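Surface presentation of antigens protein SpaS (Salmonella typhimurium, PDB 3C01) takes part in the type III secretion pathway by which Salmonella presents surface determinants needed to enter mammalian cells, the present chain being the C-terminal part of the protein. Local coordinates at residues L75-L78 / E79-N83; R33-A36 / E37-V41; K55-R58 / R59-V63. One frame throughout, in Å; residues are numbered along the deposited sequence.

Contact 1 of 3, residues L75-L78 / E79-N83; sequences LVWL and EEVEN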
loop_
_atom_site.group_PDB
_atom_site.type_symbol
_atom_site.label_atom_id
_atom_site.label_comp_id
_atom_site.label_asym_id
_atom_site.label_seq_id
_atom_site.Cartn_x
_atom_site.Cartn_y
_atom_site.Cartn_z
ATOM N N LEU B 75 2.087 4.048 -8.789
ATOM C CA LEU B 75 3.399 3.394 -8.723
ATOM C C LEU B 75 4.434 4.114 -9.607
ATOM O O LEU B 75 5.573 4.330 -9.188
ATOM C CB LEU B 75 3.270 1.931 -9.155
ATOM C CG LEU B 75 3.055 0.768 -8.156
ATOM C CD1 LEU B 75 3.007 1.236 -6.753
ATOM C CD2 LEU B 75 1.841 -0.184 -8.545
ATOM N N VAL B 76 4.034 4.491 -10.821
ATOM C CA VAL B 76 4.922 5.245 -11.696
ATOM C C VAL B 76 5.206 6.591 -11.047
ATOM O O VAL B 76 6.346 7.058 -11.009
ATOM C CB VAL B 76 4.335 5.433 -13.145
ATOM C CG1 VAL B 76 5.068 6.534 -13.911
ATOM C CG2 VAL B 76 4.386 4.118 -13.902
ATOM N N TRP B 77 4.172 7.209 -10.514
ATOM C CA TRP B 77 4.349 8.491 -9.896
ATOM C C TRP B 77 5.371 8.402 -8.755
ATOM O O TRP B 77 6.270 9.205 -8.654
ATOM C CB TRP B 77 3.008 9.006 -9.399
ATOM C CG TRP B 77 3.142 10.303 -8.753
ATOM C CD1 TRP B 77 3.209 11.541 -9.367
ATOM C CD2 TRP B 77 3.294 10.540 -7.360
ATOM N NE1 TRP B 77 3.358 12.515 -8.423
ATOM C CE2 TRP B 77 3.420 11.936 -7.185
ATOM C CE3 TRP B 77 3.311 9.717 -6.241
ATOM C CZ2 TRP B 77 3.545 12.518 -5.932
ATOM C CZ3 TRP B 77 3.471 10.300 -4.979
ATOM C CH2 TRP B 77 3.571 11.680 -4.837
ATOM N N LEU B 78 5.238 7.395 -7.910
ATOM C CA LEU B 78 6.153 7.231 -6.787
ATOM C C LEU B 78 7.587 7.011 -7.239
ATOM O O LEU B 78 8.520 7.525 -6.627
ATOM C CB LEU B 78 5.710 6.079 -5.888
ATOM C CG LEU B 78 6.525 5.958 -4.600
ATOM C CD1 LEU B 78 6.452 7.253 -3.765
ATOM C CD2 LEU B 78 6.113 4.751 -3.803
ATOM N N GLU B 79 7.759 6.293 -8.337
ATOM C CA GLU B 79 9.089 6.009 -8.843
ATOM C C GLU B 79 9.761 7.283 -9.383
ATOM O O GLU B 79 10.920 7.578 -9.037
ATOM C CB GLU B 79 9.013 4.931 -9.910
ATOM C CG GLU B 79 10.214 4.063 -9.957
ATOM C CD GLU B 79 9.988 2.906 -10.855
ATOM O OE1 GLU B 79 9.384 1.903 -10.408
ATOM O OE2 GLU B 79 10.394 2.997 -12.031
ATOM N N GLU B 80 9.021 8.049 -10.194
ATOM C CA GLU B 80 9.475 9.353 -10.675
ATOM C C GLU B 80 9.892 10.241 -9.508
ATOM O O GLU B 80 10.939 10.890 -9.545
ATOM C CB GLU B 80 8.379 10.036 -11.519
ATOM C CG GLU B 80 8.445 9.655 -13.025
ATOM C CD GLU B 80 7.073 9.485 -13.739
ATOM O OE1 GLU B 80 6.014 9.779 -13.125
ATOM O OE2 GLU B 80 7.054 9.040 -14.926
ATOM N N VAL B 81 9.067 10.266 -8.471
ATOM C CA VAL B 81 9.283 11.137 -7.329
ATOM C C VAL B 81 10.545 10.706 -6.609
ATOM O O VAL B 81 11.378 11.529 -6.275
ATOM C CB VAL B 81 8.080 11.090 -6.378
ATOM C CG1 VAL B 81 8.459 11.551 -4.990
ATOM C CG2 VAL B 81 6.936 11.932 -6.942
ATOM N N GLU B 82 10.711 9.406 -6.405
ATOM C CA GLU B 82 11.952 8.927 -5.822
ATOM C C GLU B 82 13.157 9.325 -6.660
ATOM O O GLU B 82 14.157 9.797 -6.122
ATOM C CB GLU B 82 11.902 7.416 -5.615
ATOM C CG GLU B 82 11.097 7.099 -4.362
ATOM C CD GLU B 82 10.835 5.622 -4.159
ATOM O OE1 GLU B 82 10.891 4.879 -5.167
ATOM O OE2 GLU B 82 10.565 5.218 -2.994
ATOM N N ASN B 83 13.044 9.151 -7.974
ATOM C CA ASN B 83 14.126 9.503 -8.912
ATOM C C ASN B 83 14.519 10.975 -8.937
ATOM O O ASN B 83 15.690 11.301 -9.088
ATOM C CB ASN B 83 13.758 9.063 -10.329
ATOM C CG ASN B 83 14.047 7.607 -10.566
ATOM O OD1 ASN B 83 14.912 7.032 -9.902
ATOM N ND2 ASN B 83 13.333 6.993 -11.517
#

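Contact 2 of 3, residues R33-A36 / E37-V41; sequences RAYA and EKVGV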
loop_
_atom_site.group_PDB
_atom_site.type_symbol
_atom_site.label_atom_id
_atom_site.label_comp_id
_atom_site.label_asym_id
_atom_site.label_seq_id
_atom_site.Cartn_x
_atom_site.Cartn_y
_atom_site.Cartn_z
ATOM N N ARG B 33 0.004 2.520 9.600
ATOM C CA ARG B 33 0.564 3.841 9.272
ATOM C C ARG B 33 1.757 4.160 10.134
ATOM O O ARG B 33 2.783 4.604 9.635
ATOM C CB ARG B 33 -0.466 4.915 9.570
ATOM C CG ARG B 33 -0.696 5.888 8.487
ATOM C CD ARG B 33 -0.203 7.316 8.752
ATOM N NE ARG B 33 -1.260 8.241 8.356
ATOM C CZ ARG B 33 -1.099 9.452 7.829
ATOM N NH1 ARG B 33 0.084 9.986 7.594
ATOM N NH2 ARG B 33 -2.168 10.153 7.533
ATOM N N ALA B 34 1.619 3.989 11.447
ATOM C CA ALA B 34 2.728 4.347 12.346
ATOM C C ALA B 34 3.913 3.423 11.982
ATOM O O ALA B 34 5.038 3.871 11.905
ATOM C CB ALA B 34 2.325 4.225 13.822
ATOM N N TYR B 35 3.652 2.153 11.683
ATOM C CA TYR B 35 4.758 1.244 11.440
ATOM C C TYR B 35 5.475 1.515 10.074
ATOM O O TYR B 35 6.674 1.499 10.003
ATOM C CB TYR B 35 4.299 -0.221 11.599
ATOM C CG TYR B 35 5.470 -1.153 11.574
ATOM C CD1 TYR B 35 6.205 -1.406 12.728
ATOM C CD2 TYR B 35 5.862 -1.773 10.402
ATOM C CE1 TYR B 35 7.308 -2.247 12.718
ATOM C CE2 TYR B 35 6.970 -2.610 10.382
ATOM C CZ TYR B 35 7.698 -2.820 11.545
ATOM O OH TYR B 35 8.789 -3.626 11.521
ATOM N N ALA B 36 4.725 1.769 9.005
ATOM C CA ALA B 36 5.298 2.144 7.730
ATOM C C ALA B 36 6.180 3.437 7.830
ATOM O O ALA B 36 7.272 3.521 7.226
ATOM C CB ALA B 36 4.220 2.356 6.793
ATOM N N GLU B 37 5.694 4.416 8.604
ATOM C CA GLU B 37 6.435 5.634 8.851
ATOM C C GLU B 37 7.731 5.307 9.548
ATOM O O GLU B 37 8.767 5.714 9.096
ATOM C CB GLU B 37 5.593 6.689 9.624
ATOM C CG GLU B 37 4.675 7.531 8.659
ATOM C CD GLU B 37 3.413 8.262 9.303
ATOM O OE1 GLU B 37 2.580 8.804 8.493
ATOM O OE2 GLU B 37 3.236 8.298 10.563
ATOM N N LYS B 38 7.676 4.549 10.627
ATOM C CA LYS B 38 8.866 4.108 11.355
ATOM C C LYS B 38 9.889 3.384 10.474
ATOM O O LYS B 38 11.085 3.531 10.609
ATOM C CB LYS B 38 8.424 3.174 12.477
ATOM C CG LYS B 38 9.506 2.736 13.442
ATOM C CD LYS B 38 8.969 1.618 14.327
ATOM C CE LYS B 38 10.016 0.947 15.235
ATOM N NZ LYS B 38 9.780 -0.576 15.143
ATOM N N VAL B 39 9.417 2.593 9.558
ATOM C CA VAL B 39 10.277 1.663 8.903
ATOM C C VAL B 39 10.649 2.177 7.491
ATOM O O VAL B 39 11.420 1.525 6.789
ATOM C CB VAL B 39 9.540 0.305 8.882
ATOM C CG1 VAL B 39 9.103 -0.035 7.493
ATOM C CG2 VAL B 39 10.367 -0.754 9.538
ATOM N N GLY B 40 10.091 3.338 7.101
ATOM C CA GLY B 40 10.404 4.028 5.853
ATOM C C GLY B 40 9.598 3.627 4.627
ATOM O O GLY B 40 10.085 3.787 3.512
ATOM N N VAL B 41 8.389 3.078 4.789
ATOM C CA VAL B 41 7.607 2.673 3.616
ATOM C C VAL B 41 6.585 3.759 3.357
ATOM O O VAL B 41 5.811 4.042 4.231
ATOM C CB VAL B 41 6.827 1.346 3.809
ATOM C CG1 VAL B 41 5.752 1.249 2.754
ATOM C CG2 VAL B 41 7.748 0.105 3.774
#

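Contact 3 of 3, residues K55-R58 / R59-V63; sequences KTHR and RYDLV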
loop_
_atom_site.group_PDB
_atom_site.type_symbol
_atom_site.label_atom_id
_atom_site.label_comp_id
_atom_site.label_asym_id
_atom_site.label_seq_id
_atom_site.Cartn_x
_atom_site.Cartn_y
_atom_site.Cartn_z
ATOM N N LYS B 55 -13.248 -1.696 -0.818
ATOM C CA LYS B 55 -14.541 -2.245 -1.184
ATOM C C LYS B 55 -14.384 -3.399 -2.147
ATOM O O LYS B 55 -14.998 -4.412 -1.981
ATOM C CB LYS B 55 -15.414 -1.146 -1.789
ATOM C CG LYS B 55 -16.883 -1.473 -1.824
ATOM C CD LYS B 55 -17.572 -1.059 -3.153
ATOM C CE LYS B 55 -17.230 0.375 -3.608
ATOM N NZ LYS B 55 -18.289 0.890 -4.583
ATOM N N THR B 56 -13.497 -3.264 -3.118
ATOM C CA THR B 56 -13.377 -4.244 -4.216
ATOM C C THR B 56 -12.449 -5.427 -3.897
ATOM O O THR B 56 -12.746 -6.533 -4.282
ATOM C CB THR B 56 -12.894 -3.544 -5.523
ATOM O OG1 THR B 56 -11.674 -2.799 -5.271
ATOM C CG2 THR B 56 -13.966 -2.575 -6.027
ATOM N N HIS B 57 -11.358 -5.200 -3.169
ATOM C CA HIS B 57 -10.339 -6.215 -2.945
ATOM C C HIS B 57 -10.297 -6.744 -1.493
ATOM O O HIS B 57 -10.940 -6.206 -0.616
ATOM C CB HIS B 57 -8.978 -5.623 -3.276
ATOM C CG HIS B 57 -8.778 -5.336 -4.721
ATOM N ND1 HIS B 57 -9.479 -4.359 -5.391
ATOM C CD2 HIS B 57 -7.928 -5.879 -5.626
ATOM C CE1 HIS B 57 -9.103 -4.346 -6.659
ATOM N NE2 HIS B 57 -8.151 -5.246 -6.824
ATOM N N ARG B 58 -9.512 -7.796 -1.283
ATOM C CA ARG B 58 -9.221 -8.393 0.012
ATOM C C ARG B 58 -7.715 -8.702 0.099
ATOM O O ARG B 58 -6.989 -8.752 -0.926
ATOM C CB ARG B 58 -9.975 -9.739 0.179
ATOM C CG ARG B 58 -11.520 -9.632 0.235
ATOM C CD ARG B 58 -11.919 -8.560 1.243
ATOM N NE ARG B 58 -13.351 -8.462 1.434
ATOM C CZ ARG B 58 -14.136 -7.489 0.953
ATOM N NH1 ARG B 58 -15.425 -7.537 1.219
ATOM N NH2 ARG B 58 -13.684 -6.500 0.204
ATOM N N ARG B 59 -7.254 -8.930 1.329
ATOM C CA ARG B 59 -5.871 -9.243 1.586
ATOM C C ARG B 59 -5.410 -10.329 0.628
ATOM O O ARG B 59 -6.078 -11.325 0.467
ATOM C CB ARG B 59 -5.671 -9.688 3.040
ATOM C CG ARG B 59 -4.203 -9.592 3.487
ATOM C CD ARG B 59 -3.968 -9.941 4.958
ATOM N NE ARG B 59 -4.713 -9.078 5.855
ATOM C CZ ARG B 59 -5.923 -9.340 6.320
ATOM N NH1 ARG B 59 -6.547 -10.450 5.976
ATOM N NH2 ARG B 59 -6.528 -8.458 7.118
ATOM N N TYR B 60 -4.268 -10.094 -0.009
ATOM C CA TYR B 60 -3.574 -11.040 -0.881
ATOM C C TYR B 60 -4.192 -11.223 -2.272
ATOM O O TYR B 60 -3.740 -12.069 -3.049
ATOM C CB TYR B 60 -3.291 -12.363 -0.155
ATOM C CG TYR B 60 -2.559 -12.175 1.166
ATOM C CD1 TYR B 60 -1.505 -11.268 1.277
ATOM C CD2 TYR B 60 -2.929 -12.898 2.320
ATOM C CE1 TYR B 60 -0.836 -11.075 2.503
ATOM C CE2 TYR B 60 -2.275 -12.736 3.527
ATOM C CZ TYR B 60 -1.239 -11.824 3.615
ATOM O OH TYR B 60 -0.582 -11.632 4.794
ATOM N N ASP B 61 -5.155 -10.382 -2.649
ATOM C CA ASP B 61 -5.590 -10.366 -4.035
ATOM C C ASP B 61 -4.541 -9.717 -4.890
ATOM O O ASP B 61 -3.811 -8.821 -4.457
ATOM C CB ASP B 61 -6.812 -9.495 -4.213
ATOM C CG ASP B 61 -8.077 -10.112 -3.686
ATOM O OD1 ASP B 61 -8.089 -11.336 -3.427
ATOM O OD2 ASP B 61 -9.087 -9.349 -3.578
ATOM N N LEU B 62 -4.506 -10.119 -6.145
ATOM C CA LEU B 62 -3.966 -9.280 -7.179
ATOM C C LEU B 62 -4.926 -8.104 -7.423
ATOM O O LEU B 62 -6.163 -8.239 -7.327
ATOM C CB LEU B 62 -3.815 -10.094 -8.435
ATOM C CG LEU B 62 -2.506 -10.852 -8.678
ATOM C CD1 LEU B 62 -1.953 -11.468 -7.438
ATOM C CD2 LEU B 62 -2.759 -11.883 -9.761
ATOM N N VAL B 63 -4.352 -6.950 -7.742
ATOM C CA VAL B 63 -5.119 -5.797 -8.138
ATOM C C VAL B 63 -5.861 -6.097 -9.455
ATOM O O VAL B 63 -5.249 -6.452 -10.448
ATOM C CB VAL B 63 -4.173 -4.568 -8.272
ATOM C CG1 VAL B 63 -4.912 -3.317 -8.789
ATOM C CG2 VAL B 63 -3.502 -4.291 -6.919
#

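Contact 1 of 3, residues L75-L78 / E79-N83
Trp77 and Val81, one helical turn apart, make the chief apolar contact of this part of helix 65-84. The methyl CG2 of Val81 lies over one face of the indole, displaced toward its rim, and approaches the centroid of the six-membered ring of Trp77 to 3.7 Å. This direction is 19° off the ring normal, so the contact is a CH-pi interaction over the face. The nearest ring atom is CE2 of Trp77, 3.5 Å from CG2 of Val81. Trp77 carries CG on the far side of its CA-CB bond from the backbone N (chi1 180°), and with chi2 at 82° the indole turns a face to the residue four places on.

A second, more polar pairing joins Val76 and Glu80. The glutamate chain bends at CB-CG and brings its carboxylate back along the helix, where OE2 of Glu80 lies 3.4 Å from CG1 of Val76; this is van der Waals contact between a methyl group and a charged end.

Backbone bonds carry the rest. Glu82 N donates to Leu78 O at 2.9 Å, and the N atoms of Glu79, Glu80 and Val81 likewise reach back four residues, so that four successive N-H groups are engaged.

Elsewhere around the turn, Leu75 packs on Phe10 and Pro18 and Leu78 on Pro42, which ties this face of the helix to two loops. The carboxylate of Glu82 reaches away from both segments to a salt bridge with a basic side chain on the chain of another protein, while the Trp77 side chain lies about 5 Å from a bound cysteine. The i to i+4 hydrogen bonds and side-chain pairs are those of a regular alpha helix, here near the end of the C-terminal helix of this SpaS piece.

Contact 2 of 3, residues R33-A36 / E37-V41
Arg33 and Glu37 form an i to i+4 salt bridge along helix 26-39. NH1 of Arg33 donates to OE1 of Glu37 at 2.9 Å in a nearly straight bond (168°), meeting the oxygen almost along its C-O axis. The Arg33 chain bends at chi2 and chi3 to bring its guanidinium to Glu37, whose own chain is extended beyond CG. OE1 lies in the guanidinium plane, at its edge, though the carboxylate itself is turned 67° from that plane. Arg33 also packs on Val43 and Val45 of the following strand, two residues of the pocket that holds a bound cysteine.

Among the backbone bonds, Glu37 N, Lys38 N and Val39 N each reach back four residues, and then the helix closes with a Schellman motif. Gly40 turns the chain with a positive phi of 88°; Val41 N donates to Ala36 O at 2.7 Å, and Gly40 N makes a weak bond to the same oxygen. The hydrophobic pair that commonly accompanies this motif is present too, with CB of Ala36 4.1 Å from CB of Val41.

Tyr35 contributes the remaining apolar contact: CG2 of Val39 comes obliquely to its ring, 3.9 Å from CZ of Tyr35. The hydroxyl of Tyr35 is hydrogen-bonded to an acidic side chain on the chain of another protein, and Lys38 NZ forms a salt bridge with a sulfate ion, probably from the crystallisation liquor.

Contact 3 of 3, residues K55-R58 / R59-V63
This is a local turn contact, in the link that leads from the end of helix 47-56 toward helix 65-84 and runs beside strand 19-25. Its centre is the pairing of Arg58 with Asp61, which is made twice. Asp61 N donates to Arg58 O at 3.0 Å, and the carboxylate answers: OD2 of Asp61 accepts Arg58 N at 2.8 Å, the donor standing well above the carboxylate plane (58° out of it). CG of Asp61 lies beside its own backbone N (chi1 -74°), which swings the acid back over the turn.

The backbone bond closes a type II beta turn from Arg58 to Asp61, with Tyr60 at the third position taking the positive phi (76°) that this turn type requires. Within residues 55-58, NH2 of Arg58 folds back to His57 O at 2.9 Å and to Lys55 O at 3.3 Å; His57 O lies in the guanidinium plane, while NH2 stands above the carbonyl plane.

His57 is gripped at both ring nitrogens: ND1 donates to OG1 of Thr56 at 2.7 Å, while NE2 is hydrogen-bonded to Ser64 N. The ring edge meets the chain beyond the turn, with CD2 of His57 3.4 Å from Leu62 O. Arg59 NH2 is hydrogen-bonded to Tyr23 O of strand 19-25.

Along the chain the order is contact 2, contact 3, contact 1. Contact 2 ends helix 26-39, contact 3 begins on the last residues of helix 47-56 and runs into the loop after it, and contact 1 lies late in helix 65-84, the helix that begins just after contact 3. They lie about 18, 21 and 23 Å apart, centre to centre, for contacts 1 and 2, 2 and 3, and 1 and 3; none touches another. Contact 3 lies on the opposite side of the chain's centre from both other contacts. Three kinds of local contact are thus seen: in a helix, at a helix end and round a turn. Side chains from all three also meet the chain of another protein, so these local elements contribute to that interface.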